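Local structure of aryl acylamidase (bacterium CSBL00001, 4YJ6) at residues 198-203 / 442-447. The protein probably hydrolyses the amide bond of aryl acylamides, as a member of the amidase signature family of enzymes. Sequence-based numbering, arbitrary orientation.
Sequences YGFQPS and PSASVP
Gln201 and Ser443 form a hydrogen-bonded pair between two antiparallel strands, and they illustrate how a buried sheet accounts for its polar atoms. Gln201 N donates a hydrogen bond to Ser443 O at 2.8 Å, and Ser443 N donates one back to Gln201 O at 2.9 Å. Gly199 and Ser445 repeat the exchange two residues along, with the link from Gly199 N to Ser445 O longer at 3.2 Å. The outward-facing amides of Phe200 and Ala444 are not wasted: their residues bond to Pro226 and Ile460 of the flanking strands, placing the pair inside the mixed central sheet of the amidase fold.

The side chains extend this bookkeeping. Ser443 OG donates to Gln201 OE1 at 2.7 Å, approaching from above the amide plane, and Thr436 also bonds OE1. A bend at chi2 (-108°) places CD of the glutamine. Its NE2 bonds Pro202 O at 2.9 Å as well as His441 O. An alanine in place of Gln201 would probably leave Ser443 OG and Thr436 without this acceptor, and Pro202 O and His441 O without this donor.

The opposite face is mainly apolar. Ala444 CB sits 3.8 Å from Phe200 CD1 and also meets Tyr198; Val446 CG1 lies 3.5 Å from Tyr198 CE1, at the ring edge. Helices 231-241 and 467-480 pack here, and Ser474 bonds the Tyr198 hydroxyl. Near the strand end, Ser203 OG lies against the Pro442 ring while bonding Asp467. With both ends of its amide doubly engaged, Gln201 is likely to be fixed in rotation, tying the strand pair to the segment that leads into Pro442.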
ATOM      1  N   TYR A 198       6.722  -6.792  -0.178  1.00 11.02           N
ATOM      2  CA  TYR A 198       7.194  -5.765  -1.101  1.00 11.82           C
ATOM      3  C   TYR A 198       6.021  -4.895  -1.515  1.00 11.15           C
ATOM      4  O   TYR A 198       5.020  -5.398  -2.041  1.00 11.37           O
ATOM      5  CB  TYR A 198       7.805  -6.465  -2.294  1.00 10.08           C
ATOM      6  CG  TYR A 198       8.352  -5.515  -3.354  1.00 10.85           C
ATOM      7  CD1 TYR A 198       9.511  -4.764  -3.114  1.00 10.15           C
ATOM      8  CD2 TYR A 198       7.718  -5.375  -4.586  1.00 11.83           C
ATOM      9  CE1 TYR A 198      10.026  -3.924  -4.084  1.00 10.34           C
ATOM     10  CE2 TYR A 198       8.213  -4.521  -5.558  1.00 10.42           C
ATOM     11  CZ  TYR A 198       9.360  -3.797  -5.302  1.00 12.29           C
ATOM     12  OH  TYR A 198       9.847  -2.966  -6.259  1.00 11.36           O
ATOM     13  N   GLY A 199       6.124  -3.590  -1.284  1.00 11.05           N
ATOM     14  CA  GLY A 199       5.014  -2.697  -1.579  1.00 10.41           C
ATOM     15  C   GLY A 199       5.461  -1.714  -2.635  1.00 11.39           C
ATOM     16  O   GLY A 199       6.391  -0.942  -2.378  1.00 10.46           O
ATOM     17  N   PHE A 200       4.787  -1.697  -3.793  1.00  9.75           N
ATOM     18  CA  PHE A 200       5.218  -0.846  -4.910  1.00  8.87           C
ATOM     19  C   PHE A 200       4.267   0.341  -5.105  1.00  8.43           C
ATOM     20  O   PHE A 200       3.091   0.128  -5.461  1.00  9.24           O
ATOM     21  CB  PHE A 200       5.299  -1.633  -6.242  1.00  9.95           C
ATOM     22  CG  PHE A 200       6.014  -0.857  -7.316  1.00 10.92           C
ATOM     23  CD1 PHE A 200       7.395  -0.953  -7.436  1.00 10.36           C
ATOM     24  CD2 PHE A 200       5.329  -0.004  -8.156  1.00 10.65           C
ATOM     25  CE1 PHE A 200       8.089  -0.218  -8.395  1.00 12.13           C
ATOM     26  CE2 PHE A 200       6.004   0.736  -9.125  1.00 11.98           C
ATOM     27  CZ  PHE A 200       7.393   0.641  -9.226  1.00 10.06           C
ATOM     28  N   GLN A 201       4.773   1.561  -4.883  1.00  8.05           N
ATOM     29  CA  GLN A 201       4.001   2.806  -5.047  1.00  9.81           C
ATOM     30  C   GLN A 201       4.450   3.473  -6.360  1.00  8.99           C
ATOM     31  O   GLN A 201       5.562   4.016  -6.446  1.00  9.33           O
ATOM     32  CB  GLN A 201       4.211   3.743  -3.829  1.00 10.08           C
ATOM     33  CG  GLN A 201       3.602   5.174  -4.019  1.00 10.05           C
ATOM     34  CD  GLN A 201       4.702   6.190  -4.212  1.00  9.22           C
ATOM     35  OE1 GLN A 201       5.585   6.313  -3.352  1.00 10.57           O
ATOM     36  NE2 GLN A 201       4.688   6.901  -5.336  1.00  9.51           N
ATOM     37  N   PRO A 202       3.598   3.429  -7.383  1.00  8.40           N
ATOM     38  CA  PRO A 202       4.037   3.900  -8.706  1.00  7.16           C
ATOM     39  C   PRO A 202       4.159   5.413  -8.803  1.00  8.20           C
ATOM     40  O   PRO A 202       3.614   6.151  -7.963  1.00  9.47           O
ATOM     41  CB  PRO A 202       2.888   3.433  -9.667  1.00  9.87           C
ATOM     42  CG  PRO A 202       1.942   2.651  -8.843  1.00 14.28           C
ATOM     43  CD  PRO A 202       2.199   2.966  -7.379  1.00  9.75           C
ATOM     44  N   SER A 203       4.834   5.882  -9.857  1.00  7.81           N
ATOM     45  CA  SER A 203       4.891   7.310 -10.152  1.00  8.75           C
ATOM     46  C   SER A 203       3.491   7.873 -10.261  1.00  8.25           C
ATOM     47  O   SER A 203       2.608   7.190 -10.779  1.00  9.36           O
ATOM     48  CB  SER A 203       5.569   7.512 -11.527  1.00 10.02           C
ATOM     49  OG  SER A 203       6.924   7.087 -11.473  1.00  8.36           O
ATOM     50  N   PRO A 442       8.100   7.664  -7.735  1.00  9.09           N
ATOM     51  CA  PRO A 442       7.821   6.249  -7.479  1.00  9.65           C
ATOM     52  C   PRO A 442       8.716   5.729  -6.325  1.00  9.13           C
ATOM     53  O   PRO A 442       9.858   6.167  -6.243  1.00  9.65           O
ATOM     54  CB  PRO A 442       8.239   5.580  -8.789  1.00 10.37           C
ATOM     55  CG  PRO A 442       9.391   6.468  -9.344  1.00  9.70           C
ATOM     56  CD  PRO A 442       8.870   7.882  -8.984  1.00  8.37           C
ATOM     57  N   SER A 443       8.228   4.806  -5.502  1.00  8.93           N
ATOM     58  CA  SER A 443       9.076   4.215  -4.485  1.00 10.39           C
ATOM     59  C   SER A 443       8.533   2.843  -4.115  1.00 10.19           C
ATOM     60  O   SER A 443       7.355   2.562  -4.333  1.00 10.34           O
ATOM     61  CB  SER A 443       9.144   5.117  -3.231  1.00 11.21           C
ATOM     62  OG  SER A 443       7.890   5.194  -2.555  1.00 10.15           O
ATOM     63  N   ALA A 444       9.387   2.003  -3.542  1.00  9.74           N
ATOM     64  CA  ALA A 444       8.912   0.696  -3.099  1.00  9.25           C
ATOM     65  C   ALA A 444       9.552   0.381  -1.764  1.00 10.90           C
ATOM     66  O   ALA A 444      10.707   0.704  -1.543  1.00 11.51           O
ATOM     67  CB  ALA A 444       9.275  -0.382  -4.134  1.00  9.99           C
ATOM     68  N   SER A 445       8.788  -0.249  -0.883  1.00 11.58           N
ATOM     69  CA  SER A 445       9.354  -0.748   0.362  1.00 11.26           C
ATOM     70  C   SER A 445       9.860  -2.177   0.130  1.00 12.65           C
ATOM     71  O   SER A 445       9.079  -3.053  -0.236  1.00 11.34           O
ATOM     72  CB  SER A 445       8.341  -0.727   1.495  1.00 12.88           C
ATOM     73  OG  SER A 445       8.983  -1.165   2.706  1.00 12.58           O
ATOM     74  N   VAL A 446      11.158  -2.392   0.361  1.00 10.72           N
ATOM     75  CA  VAL A 446      11.773  -3.722   0.290  1.00 12.01           C
ATOM     76  C   VAL A 446      12.095  -4.249   1.698  1.00 11.83           C
ATOM     77  O   VAL A 446      12.668  -3.539   2.522  1.00 11.79           O
ATOM     78  CB  VAL A 446      13.094  -3.761  -0.557  1.00 13.45           C
ATOM     79  CG1 VAL A 446      12.784  -3.457  -2.021  1.00 17.65           C
ATOM     80  CG2 VAL A 446      14.164  -2.768  -0.056  1.00 15.67           C
ATOM     81  N   PRO A 447      11.771  -5.511   1.961  1.00 10.09           N
ATOM     82  CA  PRO A 447      12.066  -6.059   3.290  1.00 10.20           C
ATOM     83  C   PRO A 447      13.561  -6.031   3.533  1.00 12.96           C
ATOM     84  O   PRO A 447      14.317  -6.559   2.721  1.00 13.39           O
ATOM     85  CB  PRO A 447      11.556  -7.519   3.169  1.00 11.81           C
ATOM     86  CG  PRO A 447      10.351  -7.388   2.202  1.00 12.26           C
ATOM     87  CD  PRO A 447      10.824  -6.353   1.188  1.00 12.05           C
TER